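Local coordinates for protein isomaltodextranase (Arthrobacter globiformis, PDB 5AWO) that hydrolyses (1->6)-alpha-D-glucosidic linkages in polysaccharides, releasing successive isomaltose units from the non-reducing chain ends, at residues L377-A381 / G488-N492; R475-F480 / D497-V502. All coordinates share one frame. Residues are numbered along the deposited sequence.

How the contacts relate
Multidomain glycosidases illustrate how a domain interface and the fold behind it can share neighbouring strands. Contact 1 joins the end of strand 375-378, part of the seven-stranded antiparallel sheet next to the TIM barrel, to strand 488-490 of the carbohydrate-binding module; contact 2 lies within that module. Along the chain the segments alternate: 377-381, 475-480, 488-492, 497-502. The centres of the two contacts lie about 10 Å apart, and strands 488-490 and 501-505 are antiparallel neighbours in one sheet, with Asn490 N 2.9 Å from Phe501 O. Asn499 ND2, 3.2 Å from Tyr378 O, ties the two contacts together. Both contacts lie away from Asp201 and Asp262, the probable nucleophile and proton donor.

Contact 1. Residues L377-A381 / G488-N492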
# COMPACT_ATOMS: atom_id res chain seq x y z
N LEU A 377 13.69 -0.09 -9.97
CA LEU A 377 15.01 0.51 -9.95
C LEU A 377 14.90 2.00 -10.33
O LEU A 377 14.45 2.34 -11.40
CB LEU A 377 15.94 -0.20 -10.92
CG LEU A 377 17.41 0.21 -10.88
CD1 LEU A 377 18.03 -0.12 -9.53
CD2 LEU A 377 18.15 -0.48 -12.01
N TYR A 378 15.33 2.88 -9.43
CA TYR A 378 15.34 4.31 -9.73
C TYR A 378 16.51 4.64 -10.65
O TYR A 378 17.62 4.13 -10.42
CB TYR A 378 15.36 5.16 -8.45
CG TYR A 378 13.97 5.39 -7.88
CD1 TYR A 378 13.15 4.33 -7.54
CD2 TYR A 378 13.46 6.67 -7.75
CE1 TYR A 378 11.88 4.53 -7.02
CE2 TYR A 378 12.18 6.88 -7.25
CZ TYR A 378 11.38 5.79 -6.91
OH TYR A 378 10.11 6.03 -6.42
N ARG A 379 16.22 5.43 -11.67
CA ARG A 379 17.18 5.84 -12.71
C ARG A 379 17.46 7.35 -12.63
O ARG A 379 18.52 7.81 -13.09
CB ARG A 379 16.68 5.39 -14.09
CG ARG A 379 16.49 3.87 -14.15
CD ARG A 379 16.23 3.30 -15.53
NE ARG A 379 14.88 3.60 -16.03
CZ ARG A 379 14.31 3.00 -17.07
NH1 ARG A 379 14.95 2.04 -17.74
NH2 ARG A 379 13.07 3.34 -17.42
N SER A 380 16.55 8.13 -12.05
CA SER A 380 16.79 9.55 -11.80
C SER A 380 15.83 10.04 -10.73
O SER A 380 14.97 9.29 -10.25
CB SER A 380 16.64 10.36 -13.08
OG SER A 380 15.28 10.67 -13.35
N ALA A 381 16.00 11.29 -10.30
CA ALA A 381 15.15 11.90 -9.28
C ALA A 381 13.83 12.45 -9.81
O ALA A 381 12.93 12.73 -9.02
CB ALA A 381 15.92 13.04 -8.60
N GLY A 488 13.70 11.79 -0.69
CA GLY A 488 13.57 11.11 -1.98
C GLY A 488 14.87 10.68 -2.58
O GLY A 488 15.93 10.87 -1.99
N PHE A 489 14.79 10.07 -3.75
CA PHE A 489 15.96 9.52 -4.42
C PHE A 489 16.80 10.56 -5.13
O PHE A 489 16.28 11.41 -5.84
CB PHE A 489 15.49 8.51 -5.47
CG PHE A 489 16.61 7.93 -6.28
CD1 PHE A 489 17.31 6.84 -5.79
CD2 PHE A 489 16.97 8.46 -7.52
CE1 PHE A 489 18.36 6.29 -6.52
CE2 PHE A 489 18.02 7.90 -8.25
CZ PHE A 489 18.68 6.81 -7.75
N ASN A 490 18.12 10.44 -5.03
CA ASN A 490 18.94 11.15 -5.99
C ASN A 490 20.23 10.38 -6.26
O ASN A 490 20.49 9.37 -5.63
CB ASN A 490 19.23 12.59 -5.53
CG ASN A 490 19.21 13.58 -6.67
OD1 ASN A 490 19.65 13.28 -7.77
ND2 ASN A 490 18.68 14.79 -6.42
N TYR A 491 21.01 10.90 -7.20
CA TYR A 491 22.26 10.26 -7.63
C TYR A 491 23.24 11.29 -8.14
O TYR A 491 24.16 10.95 -8.88
CB TYR A 491 21.99 9.18 -8.71
CG TYR A 491 21.61 9.67 -10.11
CD1 TYR A 491 20.63 10.64 -10.31
CD2 TYR A 491 22.20 9.10 -11.25
CE1 TYR A 491 20.28 11.07 -11.57
CE2 TYR A 491 21.84 9.53 -12.54
CZ TYR A 491 20.86 10.50 -12.69
OH TYR A 491 20.49 10.94 -13.95
N ASN A 492 23.06 12.54 -7.71
CA ASN A 492 23.73 13.66 -8.36
C ASN A 492 25.03 14.09 -7.69
O ASN A 492 25.56 15.15 -8.04
CB ASN A 492 22.77 14.84 -8.53
CG ASN A 492 22.27 15.41 -7.23
OD1 ASN A 492 22.25 14.75 -6.19
ND2 ASN A 492 21.84 16.67 -7.30
O HOH W 1 19.24 8.36 -15.51
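Of the strand residues 377-378 only Tyr378 touches 488-492; the loop that follows, 379-381, brings the chain alongside. The CA atoms come closest at Ala381 and Asn490, 5.1 Å apart, and no direct hydrogen bond joins the segments. Phe489 fills the centre. Its t rotamer presents a ring face to Tyr378, whose CB stands 3.5 Å from the ring centroid, almost exactly on the normal, in a CH-pi contact. The two rings are oblique, with centroids 5.3 Å apart, and Tyr378 OH is hydrogen-bonded to Ser303. Ser380 O approaches Phe489 CD2 at 3.5 Å, while Ala381 CB packs 3.2 Å from Phe489 O. Nearer the surface, Arg379 O lies over a face of the Tyr491 ring, 3.6 Å from CZ, and water 1 links Arg379 O (2.6 Å) to Tyr491 OH (3.3 Å). Asn490 OD1 accepts from Tyr491 N at 2.8 Å within its own segment. The contact forms part of the interface between the GH27 C-terminal beta domain and the CBM35-type module.

Contact 2. Residues R475-F480 / D497-V502; sequences RYPAAF and DGNGFV
Second neighbours in a sheet can still meet where one leaves it. Residues 475-477 run as a strand, then 478-480 curl into a short 3-10 turn, with a weak hydrogen bond from Phe480 N to Pro477 O (3.3 Å). Opposite, 497-500 form a loop that enters strand 501-505. Gly498 has phi/psi of 83/-151°, where a CB would jam against the preceding carbonyl. The segments share no direct hydrogen bond; their nearest CA atoms are those of Ala479 and Phe501, at 5.2 Å.

Val502, t at chi1, sets CG2 3.6 Å from Ala478 CB and 3.4 Å from Ala478 O. Strand 601-609 lies between 473-477 and 501-505, antiparallel to both, in one sheet of the CBM35-type beta-sandwich; Phe501, chi1 p, points away from the turn and meets Trp573 edge-to-face.

Asn499 takes chi1 p, bringing OD1 to 3.7 Å from Ala479 CB and 3.8 Å from Phe480 CE2; its ND2 donates a hydrogen bond to Tyr378 O. Phe480 CB points sideways, but with chi1 m the ring end comes nearer Asn499. Water 2 donates to Ala479 O (3.1 Å) and weakly accepts from Asn499 ND2 (3.3 Å); water 3 accepts from Ala479 N (2.9 Å) and stands 3.0 Å from Gly500 O.

At the far end, Arg475 is extended through chi1 and chi2 and bends at chi3 (m), placing NH1 3.6 Å from OD2 of Asp497 (chi1 m). This salt bridge is of charge alone, the oxygen lying well out of the guanidinium plane; Glu607 pairs with Arg475 NE, while Gly429 O and Asp497 OD2 accept hydrogen bonds from Arg475 NH1 and Trp605 NE1 respectively.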
# COMPACT_ATOMS: atom_id res chain seq x y z
N ARG A 475 23.42 -4.62 5.98
CA ARG A 475 23.29 -3.32 5.32
C ARG A 475 21.88 -3.12 4.71
O ARG A 475 21.41 -3.97 3.96
CB ARG A 475 24.33 -3.14 4.21
CG ARG A 475 24.25 -1.80 3.49
CD ARG A 475 25.25 -1.62 2.39
NE ARG A 475 26.62 -1.57 2.92
CZ ARG A 475 27.71 -1.40 2.18
NH1 ARG A 475 27.64 -1.26 0.85
NH2 ARG A 475 28.91 -1.39 2.77
N TYR A 476 21.30 -1.97 5.00
CA TYR A 476 20.02 -1.50 4.45
C TYR A 476 20.23 -0.25 3.61
O TYR A 476 20.39 0.84 4.16
CB TYR A 476 19.05 -1.19 5.59
CG TYR A 476 18.79 -2.36 6.47
CD1 TYR A 476 19.68 -2.69 7.49
CD2 TYR A 476 17.68 -3.19 6.27
CE1 TYR A 476 19.44 -3.78 8.32
CE2 TYR A 476 17.43 -4.28 7.09
CZ TYR A 476 18.32 -4.59 8.11
OH TYR A 476 18.04 -5.68 8.91
N PRO A 477 20.22 -0.37 2.27
CA PRO A 477 20.32 0.78 1.39
C PRO A 477 19.13 1.73 1.49
O PRO A 477 17.98 1.31 1.47
CB PRO A 477 20.37 0.15 0.00
CG PRO A 477 20.94 -1.21 0.25
CD PRO A 477 20.27 -1.63 1.49
N ALA A 478 19.40 3.03 1.62
CA ALA A 478 18.32 4.00 1.82
C ALA A 478 17.45 4.14 0.58
O ALA A 478 16.25 4.44 0.69
CB ALA A 478 18.89 5.36 2.23
N ALA A 479 18.05 3.93 -0.59
CA ALA A 479 17.34 4.12 -1.87
C ALA A 479 16.25 3.07 -2.09
O ALA A 479 15.41 3.26 -2.96
CB ALA A 479 18.29 4.13 -3.04
N PHE A 480 16.28 1.99 -1.31
CA PHE A 480 15.23 0.96 -1.37
C PHE A 480 14.33 0.93 -0.15
O PHE A 480 13.48 0.07 -0.05
CB PHE A 480 15.85 -0.41 -1.64
CG PHE A 480 16.22 -0.60 -3.08
CD1 PHE A 480 15.25 -1.00 -3.99
CD2 PHE A 480 17.50 -0.35 -3.55
CE1 PHE A 480 15.54 -1.14 -5.32
CE2 PHE A 480 17.80 -0.50 -4.89
CZ PHE A 480 16.81 -0.88 -5.78
N ASP A 497 27.37 4.13 -2.74
CA ASP A 497 27.19 2.69 -2.99
C ASP A 497 25.81 2.47 -3.62
O ASP A 497 24.83 3.10 -3.23
CB ASP A 497 27.30 1.91 -1.68
CG ASP A 497 28.71 1.99 -1.05
OD1 ASP A 497 29.69 1.96 -1.82
OD2 ASP A 497 28.79 2.06 0.19
N GLY A 498 25.74 1.59 -4.61
CA GLY A 498 24.46 1.30 -5.27
C GLY A 498 24.05 2.28 -6.35
O GLY A 498 24.90 2.87 -7.01
N ASN A 499 22.74 2.43 -6.55
CA ASN A 499 22.18 3.21 -7.65
C ASN A 499 22.00 4.70 -7.29
O ASN A 499 21.72 5.51 -8.16
CB ASN A 499 20.81 2.62 -8.12
CG ASN A 499 19.73 2.72 -7.07
OD1 ASN A 499 19.95 2.45 -5.92
ND2 ASN A 499 18.47 3.01 -7.51
N GLY A 500 22.15 5.03 -6.00
CA GLY A 500 21.94 6.39 -5.52
C GLY A 500 21.85 6.46 -4.01
O GLY A 500 22.38 5.61 -3.29
N PHE A 501 21.12 7.46 -3.53
CA PHE A 501 21.01 7.75 -2.12
C PHE A 501 19.73 8.52 -1.86
O PHE A 501 18.97 8.80 -2.80
CB PHE A 501 22.24 8.57 -1.64
CG PHE A 501 22.51 9.79 -2.47
CD1 PHE A 501 21.90 11.02 -2.19
CD2 PHE A 501 23.37 9.71 -3.54
CE1 PHE A 501 22.17 12.13 -2.96
CE2 PHE A 501 23.65 10.82 -4.32
CZ PHE A 501 23.04 12.04 -4.04
N VAL A 502 19.48 8.86 -0.61
CA VAL A 502 18.33 9.68 -0.28
C VAL A 502 18.75 11.12 0.03
O VAL A 502 19.65 11.32 0.83
CB VAL A 502 17.56 9.07 0.90
CG1 VAL A 502 16.52 10.06 1.46
CG2 VAL A 502 16.87 7.80 0.44
O HOH W 2 15.63 2.31 -5.88
O HOH W 3 20.85 4.27 -1.03